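Local coordinates for protein demethylmenaquinone Methyltransferase (Thermus thermophilus, PDB 1J3L) that belongs to the RraA-like family and assembles as a trimer, its precise function left open, at residues R4-L18 with L144-S158. Numbering follows the deposited sequence.
Sequences RTTDLSDLYPEGEAL and LADEDGLLLLPEPPS
Glu16 and Leu18 pair with Leu152 and Leu150 through four backbone hydrogen bonds, which add strand 16-18 antiparallel to the edge of hairpin strand 149-153. The straightest of them, Leu150 N to Leu18 O at 3.0 Å, is nearly linear, 174° at the hydrogen. Between these two pairs Ala17 faces Leu151 as a non-hydrogen-bonded pair.

Helix 5-11 packs on the face of the hairpin that carries Leu151. That side chain is central to the packing: CG lies anti to the backbone N (chi1 -175°), and the branch CD2 presses against Leu8 CB at 3.5 Å, a tight fit, while CD1 turns toward Ser9 CB and the carbonyl O of Glu16. Farther along, Leu153 uses CD2 alone, 3.6 Å from Tyr12 CB, just past the helix.

At the start of the helix the contact is polar. Asp146 divides its carboxylate: OD2 accepts from Thr5 N at 2.9 Å, nearly along the C-O axis, and OD1 takes Asp148 N at 2.7 Å, closing an Asx turn within the hairpin turn. Arg4, bent at chi2 and chi3, brings NH2 to Glu147 OE2 at 2.6 Å in a salt bridge whose hydrogen bond is weak (116° at the hydrogen); its bridges to Asp146 and Asp148 are long. Arg30 also binds Glu147, whereas Asp148 OD1 accepts from Thr98 N of the second subunit.

Near the C-terminus, Tyr12 OH accepts Ser158 N at 2.6 Å and also bonds to the terminal carboxylate of Gly164.

Backbone pairing, leucine packing and acidic groups thus fasten the N-terminal segment to the hairpin, and OD2 of Asp146 ties the helix start to the turn while OD1 braces the turn itself. The arginines probably offset the negative charge of the three clustered acids.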
ATOM      1  N   ARG A   4     -12.499 -12.158 -15.955  1.00 50.12           N
ATOM      2  CA  ARG A   4     -12.233 -11.554 -14.695  1.00 47.48           C
ATOM      3  C   ARG A   4     -11.818 -12.601 -13.716  1.00 46.31           C
ATOM      4  O   ARG A   4     -12.147 -13.801 -13.823  1.00 47.64           O
ATOM      5  CB  ARG A   4     -13.433 -10.873 -14.090  1.00 43.07           C
ATOM      6  CG  ARG A   4     -13.587  -9.433 -14.461  1.00 54.99           C
ATOM      7  CD  ARG A   4     -12.352  -8.570 -14.210  1.00 68.39           C
ATOM      8  NE  ARG A   4     -12.582  -7.453 -13.287  1.00 68.54           N
ATOM      9  CZ  ARG A   4     -13.669  -6.684 -13.265  1.00 75.15           C
ATOM     10  NH1 ARG A   4     -14.667  -6.892 -14.115  1.00 63.81           N
ATOM     11  NH2 ARG A   4     -13.767  -5.704 -12.375  1.00 79.98           N
ATOM     12  N   THR A   5     -11.142 -12.106 -12.701  1.00 40.65           N
ATOM     13  CA  THR A   5     -10.621 -12.933 -11.672  1.00 35.22           C
ATOM     14  C   THR A   5     -11.818 -13.347 -10.824  1.00 36.98           C
ATOM     15  O   THR A   5     -11.925 -14.515 -10.488  1.00 26.42           O
ATOM     16  CB  THR A   5      -9.537 -12.103 -10.922  1.00 33.03           C
ATOM     17  OG1 THR A   5      -8.535 -12.961 -10.362  1.00 44.96           O
ATOM     18  CG2 THR A   5     -10.192 -11.234  -9.875  1.00 10.77           C
ATOM     19  N   THR A   6     -12.687 -12.390 -10.484  1.00 31.55           N
ATOM     20  CA  THR A   6     -13.845 -12.645  -9.650  1.00 33.07           C
ATOM     21  C   THR A   6     -14.808 -13.661 -10.276  1.00 38.12           C
ATOM     22  O   THR A   6     -15.032 -14.732  -9.718  1.00 34.35           O
ATOM     23  CB  THR A   6     -14.568 -11.310  -9.316  1.00 24.40           C
ATOM     24  OG1 THR A   6     -14.869 -10.602 -10.523  1.00 25.63           O
ATOM     25  CG2 THR A   6     -13.679 -10.440  -8.449  1.00 30.10           C
ATOM     26  N   ASP A   7     -15.367 -13.342 -11.439  1.00 39.81           N
ATOM     27  CA  ASP A   7     -16.302 -14.258 -12.099  1.00 40.45           C
ATOM     28  C   ASP A   7     -15.756 -15.670 -12.143  1.00 43.91           C
ATOM     29  O   ASP A   7     -16.393 -16.613 -11.677  1.00 54.69           O
ATOM     30  CB  ASP A   7     -16.596 -13.825 -13.540  1.00 37.33           C
ATOM     31  CG  ASP A   7     -17.071 -12.398 -13.634  1.00 40.80           C
ATOM     32  OD1 ASP A   7     -17.646 -11.904 -12.646  1.00 31.00           O
ATOM     33  OD2 ASP A   7     -16.876 -11.775 -14.701  1.00 42.15           O
ATOM     34  N   LEU A   8     -14.566 -15.804 -12.712  1.00 40.04           N
ATOM     35  CA  LEU A   8     -13.934 -17.101 -12.843  1.00 39.32           C
ATOM     36  C   LEU A   8     -13.670 -17.755 -11.500  1.00 37.34           C
ATOM     37  O   LEU A   8     -13.553 -18.977 -11.412  1.00 42.56           O
ATOM     38  CB  LEU A   8     -12.649 -16.971 -13.667  1.00 37.43           C
ATOM     39  CG  LEU A   8     -12.966 -16.624 -15.127  1.00 44.49           C
ATOM     40  CD1 LEU A   8     -11.693 -16.482 -15.928  1.00 41.47           C
ATOM     41  CD2 LEU A   8     -13.844 -17.716 -15.732  1.00 39.60           C
ATOM     42  N   SER A   9     -13.581 -16.954 -10.447  1.00 36.62           N
ATOM     43  CA  SER A   9     -13.363 -17.530  -9.126  1.00 38.96           C
ATOM     44  C   SER A   9     -14.650 -18.235  -8.708  1.00 39.95           C
ATOM     45  O   SER A   9     -14.610 -19.282  -8.060  1.00 44.39           O
ATOM     46  CB  SER A   9     -13.013 -16.452  -8.103  1.00 37.87           C
ATOM     47  OG  SER A   9     -12.767 -17.041  -6.839  1.00 43.83           O
ATOM     48  N   ASP A  10     -15.792 -17.658  -9.083  1.00 34.69           N
ATOM     49  CA  ASP A  10     -17.088 -18.248  -8.753  1.00 38.19           C
ATOM     50  C   ASP A  10     -17.256 -19.564  -9.522  1.00 35.44           C
ATOM     51  O   ASP A  10     -17.614 -20.592  -8.944  1.00 33.22           O
ATOM     52  CB  ASP A  10     -18.231 -17.290  -9.116  1.00 30.87           C
ATOM     53  CG  ASP A  10     -18.073 -15.918  -8.480  1.00 40.95           C
ATOM     54  OD1 ASP A  10     -17.470 -15.825  -7.385  1.00 36.18           O
ATOM     55  OD2 ASP A  10     -18.566 -14.932  -9.069  1.00 40.37           O
ATOM     56  N   LEU A  11     -16.977 -19.519 -10.824  1.00 38.47           N
ATOM     57  CA  LEU A  11     -17.081 -20.694 -11.689  1.00 44.78           C
ATOM     58  C   LEU A  11     -16.077 -21.786 -11.314  1.00 46.69           C
ATOM     59  O   LEU A  11     -16.350 -22.969 -11.504  1.00 56.11           O
ATOM     60  CB  LEU A  11     -16.857 -20.313 -13.159  1.00 39.04           C
ATOM     61  CG  LEU A  11     -17.649 -19.157 -13.785  1.00 47.85           C
ATOM     62  CD1 LEU A  11     -17.317 -19.073 -15.270  1.00 48.50           C
ATOM     63  CD2 LEU A  11     -19.140 -19.366 -13.592  1.00 59.92           C
ATOM     64  N   TYR A  12     -14.918 -21.392 -10.785  1.00 49.64           N
ATOM     65  CA  TYR A  12     -13.886 -22.357 -10.399  1.00 38.59           C
ATOM     66  C   TYR A  12     -13.485 -22.270  -8.931  1.00 40.82           C
ATOM     67  O   TYR A  12     -12.491 -21.633  -8.588  1.00 45.15           O
ATOM     68  CB  TYR A  12     -12.631 -22.173 -11.253  1.00 30.88           C
ATOM     69  CG  TYR A  12     -12.837 -22.409 -12.726  1.00 38.42           C
ATOM     70  CD1 TYR A  12     -13.463 -21.454 -13.521  1.00 24.09           C
ATOM     71  CD2 TYR A  12     -12.397 -23.587 -13.329  1.00 40.81           C
ATOM     72  CE1 TYR A  12     -13.646 -21.655 -14.877  1.00 31.01           C
ATOM     73  CE2 TYR A  12     -12.575 -23.803 -14.689  1.00 46.40           C
ATOM     74  CZ  TYR A  12     -13.201 -22.830 -15.458  1.00 49.47           C
ATOM     75  OH  TYR A  12     -13.387 -23.028 -16.808  1.00 49.43           O
ATOM     76  N   PRO A  13     -14.253 -22.914  -8.043  1.00 43.38           N
ATOM     77  CA  PRO A  13     -13.932 -22.877  -6.614  1.00 37.69           C
ATOM     78  C   PRO A  13     -12.636 -23.597  -6.250  1.00 39.46           C
ATOM     79  O   PRO A  13     -12.130 -23.446  -5.139  1.00 37.85           O
ATOM     80  CB  PRO A  13     -15.155 -23.526  -5.971  1.00 35.65           C
ATOM     81  CG  PRO A  13     -16.266 -23.146  -6.915  1.00 45.54           C
ATOM     82  CD  PRO A  13     -15.629 -23.402  -8.257  1.00 48.90           C
ATOM     83  N   GLU A  14     -12.097 -24.379  -7.180  1.00 42.12           N
ATOM     84  CA  GLU A  14     -10.862 -25.114  -6.910  1.00 50.17           C
ATOM     85  C   GLU A  14      -9.645 -24.242  -7.208  1.00 48.93           C
ATOM     86  O   GLU A  14      -8.523 -24.563  -6.815  1.00 49.48           O
ATOM     87  CB  GLU A  14     -10.790 -26.401  -7.747  1.00 44.51           C
ATOM     88  CG  GLU A  14     -10.439 -26.181  -9.207  1.00 38.54           C
ATOM     89  CD  GLU A  14     -11.649 -25.935 -10.089  1.00 41.62           C
ATOM     90  OE1 GLU A  14     -12.600 -25.249  -9.645  1.00 37.14           O
ATOM     91  OE2 GLU A  14     -11.635 -26.422 -11.240  1.00 43.33           O
ATOM     92  N   GLY A  15      -9.874 -23.135  -7.905  1.00 43.01           N
ATOM     93  CA  GLY A  15      -8.782 -22.244  -8.227  1.00 43.94           C
ATOM     94  C   GLY A  15      -8.198 -21.615  -6.974  1.00 40.78           C
ATOM     95  O   GLY A  15      -8.864 -21.526  -5.943  1.00 42.05           O
ATOM     96  N   GLU A  16      -6.940 -21.203  -7.060  1.00 33.21           N
ATOM     97  CA  GLU A  16      -6.253 -20.560  -5.952  1.00 32.20           C
ATOM     98  C   GLU A  16      -6.261 -19.075  -6.269  1.00 35.11           C
ATOM     99  O   GLU A  16      -6.227 -18.692  -7.433  1.00 33.80           O
ATOM    100  CB  GLU A  16      -4.816 -21.064  -5.858  1.00 45.56           C
ATOM    101  CG  GLU A  16      -4.671 -22.432  -5.226  1.00 56.84           C
ATOM    102  CD  GLU A  16      -4.780 -22.375  -3.724  1.00 69.14           C
ATOM    103  OE1 GLU A  16      -5.841 -21.935  -3.234  1.00 70.44           O
ATOM    104  OE2 GLU A  16      -3.805 -22.764  -3.037  1.00 66.89           O
ATOM    105  N   ALA A  17      -6.316 -18.240  -5.239  1.00 36.57           N
ATOM    106  CA  ALA A  17      -6.350 -16.800  -5.450  1.00 37.45           C
ATOM    107  C   ALA A  17      -5.441 -16.031  -4.489  1.00 37.10           C
ATOM    108  O   ALA A  17      -5.228 -16.433  -3.340  1.00 25.17           O
ATOM    109  CB  ALA A  17      -7.792 -16.292  -5.324  1.00 32.26           C
ATOM    110  N   LEU A  18      -4.895 -14.928  -4.986  1.00 28.71           N
ATOM    111  CA  LEU A  18      -4.038 -14.068  -4.192  1.00 29.40           C
ATOM    112  C   LEU A  18      -4.646 -12.670  -4.194  1.00 28.39           C
ATOM    113  O   LEU A  18      -5.164 -12.207  -5.216  1.00 32.97           O
ATOM    114  CB  LEU A  18      -2.623 -14.030  -4.775  1.00 29.18           C
ATOM    115  CG  LEU A  18      -1.764 -15.260  -4.477  1.00 39.49           C
ATOM    116  CD1 LEU A  18      -0.442 -15.178  -5.207  1.00 34.01           C
ATOM    117  CD2 LEU A  18      -1.538 -15.346  -2.985  1.00 41.26           C
ATOM    118  N   LEU A 144      -4.528 -15.389 -14.092  1.00 32.07           N
ATOM    119  CA  LEU A 144      -5.365 -14.270 -14.468  1.00 27.90           C
ATOM    120  C   LEU A 144      -5.026 -13.158 -13.499  1.00 27.17           C
ATOM    121  O   LEU A 144      -4.885 -13.391 -12.301  1.00 30.48           O
ATOM    122  CB  LEU A 144      -6.841 -14.654 -14.353  1.00 37.43           C
ATOM    123  CG  LEU A 144      -7.521 -15.117 -15.644  1.00 42.16           C
ATOM    124  CD1 LEU A 144      -8.624 -16.112 -15.345  1.00 44.24           C
ATOM    125  CD2 LEU A 144      -8.063 -13.905 -16.375  1.00 46.70           C
ATOM    126  N   ALA A 145      -4.885 -11.945 -14.016  1.00 32.57           N
ATOM    127  CA  ALA A 145      -4.550 -10.824 -13.158  1.00 25.46           C
ATOM    128  C   ALA A 145      -5.295  -9.561 -13.531  1.00 24.10           C
ATOM    129  O   ALA A 145      -5.362  -9.181 -14.705  1.00 22.58           O
ATOM    130  CB  ALA A 145      -3.045 -10.573 -13.197  1.00 19.52           C
ATOM    131  N   ASP A 146      -5.859  -8.917 -12.512  1.00 22.52           N
ATOM    132  CA  ASP A 146      -6.577  -7.663 -12.688  1.00 31.26           C
ATOM    133  C   ASP A 146      -6.643  -6.912 -11.356  1.00 25.51           C
ATOM    134  O   ASP A 146      -6.020  -7.325 -10.381  1.00 20.39           O
ATOM    135  CB  ASP A 146      -7.989  -7.911 -13.250  1.00 28.81           C
ATOM    136  CG  ASP A 146      -8.852  -8.754 -12.332  1.00 29.91           C
ATOM    137  OD1 ASP A 146      -8.835  -8.511 -11.108  1.00 37.88           O
ATOM    138  OD2 ASP A 146      -9.562  -9.651 -12.837  1.00 40.40           O
ATOM    139  N   GLU A 147      -7.398  -5.814 -11.324  1.00 18.41           N
ATOM    140  CA  GLU A 147      -7.542  -4.993 -10.125  1.00 23.60           C
ATOM    141  C   GLU A 147      -8.044  -5.709  -8.870  1.00 27.36           C
ATOM    142  O   GLU A 147      -7.861  -5.208  -7.764  1.00 29.41           O
ATOM    143  CB  GLU A 147      -8.466  -3.806 -10.401  1.00 23.81           C
ATOM    144  CG  GLU A 147      -9.917  -4.182 -10.655  1.00 31.25           C
ATOM    145  CD  GLU A 147     -10.222  -4.463 -12.123  1.00 39.98           C
ATOM    146  OE1 GLU A 147      -9.293  -4.419 -12.960  1.00 27.89           O
ATOM    147  OE2 GLU A 147     -11.404  -4.725 -12.438  1.00 35.90           O
ATOM    148  N   ASP A 148      -8.684  -6.864  -9.026  1.00 24.99           N
ATOM    149  CA  ASP A 148      -9.187  -7.584  -7.864  1.00 26.47           C
ATOM    150  C   ASP A 148      -8.224  -8.659  -7.392  1.00 25.53           C
ATOM    151  O   ASP A 148      -8.516  -9.374  -6.434  1.00 26.76           O
ATOM    152  CB  ASP A 148     -10.553  -8.224  -8.151  1.00 32.80           C
ATOM    153  CG  ASP A 148     -11.633  -7.199  -8.455  1.00 37.69           C
ATOM    154  OD1 ASP A 148     -11.833  -6.277  -7.634  1.00 36.13           O
ATOM    155  OD2 ASP A 148     -12.287  -7.323  -9.514  1.00 42.56           O
ATOM    156  N   GLY A 149      -7.087  -8.789  -8.065  1.00 21.80           N
ATOM    157  CA  GLY A 149      -6.127  -9.795  -7.650  1.00 24.71           C
ATOM    158  C   GLY A 149      -5.690 -10.795  -8.706  1.00 25.18           C
ATOM    159  O   GLY A 149      -5.810 -10.551  -9.906  1.00 26.05           O
ATOM    160  N   LEU A 150      -5.181 -11.933  -8.244  1.00 28.03           N
ATOM    161  CA  LEU A 150      -4.680 -12.979  -9.130  1.00 28.11           C
ATOM    162  C   LEU A 150      -5.408 -14.299  -8.946  1.00 30.73           C
ATOM    163  O   LEU A 150      -5.558 -14.781  -7.823  1.00 23.16           O
ATOM    164  CB  LEU A 150      -3.195 -13.224  -8.866  1.00 31.98           C
ATOM    165  CG  LEU A 150      -2.267 -12.023  -8.683  1.00 27.91           C
ATOM    166  CD1 LEU A 150      -0.860 -12.513  -8.375  1.00 40.91           C
ATOM    167  CD2 LEU A 150      -2.268 -11.187  -9.929  1.00 42.90           C
ATOM    168  N   LEU A 151      -5.850 -14.887 -10.054  1.00 34.17           N
ATOM    169  CA  LEU A 151      -6.532 -16.172 -10.011  1.00 31.44           C
ATOM    170  C   LEU A 151      -5.672 -17.217 -10.724  1.00 35.89           C
ATOM    171  O   LEU A 151      -5.241 -17.015 -11.860  1.00 32.20           O
ATOM    172  CB  LEU A 151      -7.901 -16.085 -10.689  1.00 26.07           C
ATOM    173  CG  LEU A 151      -8.765 -17.353 -10.593  1.00 26.08           C
ATOM    174  CD1 LEU A 151      -9.151 -17.607  -9.143  1.00 26.64           C
ATOM    175  CD2 LEU A 151     -10.013 -17.202 -11.442  1.00 19.42           C
ATOM    176  N   LEU A 152      -5.422 -18.329 -10.043  1.00 36.35           N
ATOM    177  CA  LEU A 152      -4.624 -19.420 -10.591  1.00 35.30           C
ATOM    178  C   LEU A 152      -5.505 -20.645 -10.819  1.00 38.41           C
ATOM    179  O   LEU A 152      -6.031 -21.213  -9.864  1.00 34.94           O
ATOM    180  CB  LEU A 152      -3.502 -19.791  -9.621  1.00 38.77           C
ATOM    181  CG  LEU A 152      -2.399 -18.775  -9.330  1.00 28.02           C
ATOM    182  CD1 LEU A 152      -1.491 -19.348  -8.254  1.00 46.24           C
ATOM    183  CD2 LEU A 152      -1.607 -18.480 -10.599  1.00 35.11           C
ATOM    184  N   LEU A 153      -5.654 -21.048 -12.078  1.00 40.41           N
ATOM    185  CA  LEU A 153      -6.471 -22.203 -12.443  1.00 44.61           C
ATOM    186  C   LEU A 153      -5.574 -23.344 -12.914  1.00 53.30           C
ATOM    187  O   LEU A 153      -4.571 -23.108 -13.590  1.00 61.76           O
ATOM    188  CB  LEU A 153      -7.450 -21.810 -13.554  1.00 38.11           C
ATOM    189  CG  LEU A 153      -8.394 -20.655 -13.203  1.00 33.60           C
ATOM    190  CD1 LEU A 153      -9.138 -20.165 -14.426  1.00 28.05           C
ATOM    191  CD2 LEU A 153      -9.357 -21.120 -12.142  1.00 36.46           C
ATOM    192  N   PRO A 154      -5.921 -24.598 -12.567  1.00 60.11           N
ATOM    193  CA  PRO A 154      -5.126 -25.771 -12.964  1.00 56.29           C
ATOM    194  C   PRO A 154      -4.860 -25.798 -14.469  1.00 50.73           C
ATOM    195  O   PRO A 154      -3.911 -26.423 -14.936  1.00 45.67           O
ATOM    196  CB  PRO A 154      -5.986 -26.942 -12.499  1.00 61.05           C
ATOM    197  CG  PRO A 154      -6.706 -26.374 -11.303  1.00 58.26           C
ATOM    198  CD  PRO A 154      -7.112 -25.012 -11.805  1.00 59.45           C
ATOM    199  N   GLU A 155      -5.730 -25.116 -15.208  1.00 52.05           N
ATOM    200  CA  GLU A 155      -5.636 -24.983 -16.657  1.00 46.13           C
ATOM    201  C   GLU A 155      -6.604 -23.859 -17.035  1.00 44.85           C
ATOM    202  O   GLU A 155      -7.456 -23.475 -16.230  1.00 43.13           O
ATOM    203  CB  GLU A 155      -6.013 -26.296 -17.364  1.00 49.13           C
ATOM    204  CG  GLU A 155      -7.493 -26.663 -17.344  1.00 59.57           C
ATOM    205  CD  GLU A 155      -7.840 -27.777 -18.338  1.00 61.22           C
ATOM    206  OE1 GLU A 155      -7.349 -28.917 -18.176  1.00 62.07           O
ATOM    207  OE2 GLU A 155      -8.606 -27.507 -19.289  1.00 57.36           O
ATOM    208  N   PRO A 156      -6.482 -23.303 -18.253  1.00 45.28           N
ATOM    209  CA  PRO A 156      -7.385 -22.219 -18.653  1.00 51.34           C
ATOM    210  C   PRO A 156      -8.863 -22.611 -18.579  1.00 56.97           C
ATOM    211  O   PRO A 156      -9.194 -23.791 -18.477  1.00 54.25           O
ATOM    212  CB  PRO A 156      -6.920 -21.892 -20.074  1.00 52.46           C
ATOM    213  CG  PRO A 156      -6.393 -23.208 -20.565  1.00 54.18           C
ATOM    214  CD  PRO A 156      -5.618 -23.707 -19.375  1.00 44.66           C
ATOM    215  N   PRO A 157      -9.767 -21.616 -18.616  1.00 62.98           N
ATOM    216  CA  PRO A 157     -11.216 -21.847 -18.551  1.00 67.49           C
ATOM    217  C   PRO A 157     -11.740 -22.863 -19.566  1.00 70.28           C
ATOM    218  O   PRO A 157     -11.475 -22.751 -20.762  1.00 68.83           O
ATOM    219  CB  PRO A 157     -11.795 -20.452 -18.778  1.00 59.44           C
ATOM    220  CG  PRO A 157     -10.777 -19.574 -18.127  1.00 56.63           C
ATOM    221  CD  PRO A 157      -9.477 -20.170 -18.625  1.00 61.07           C
ATOM    222  N   SER A 158     -12.485 -23.851 -19.072  1.00 79.16           N
ATOM    223  CA  SER A 158     -13.067 -24.900 -19.909  1.00 85.66           C
ATOM    224  C   SER A 158     -14.501 -24.542 -20.298  1.00 92.31           C
ATOM    225  O   SER A 158     -15.352 -24.308 -19.435  1.00 93.97           O
ATOM    226  CB  SER A 158     -13.060 -26.243 -19.166  1.00 83.91           C
ATOM    227  OG  SER A 158     -13.932 -26.230 -18.044  1.00 75.48           O
TER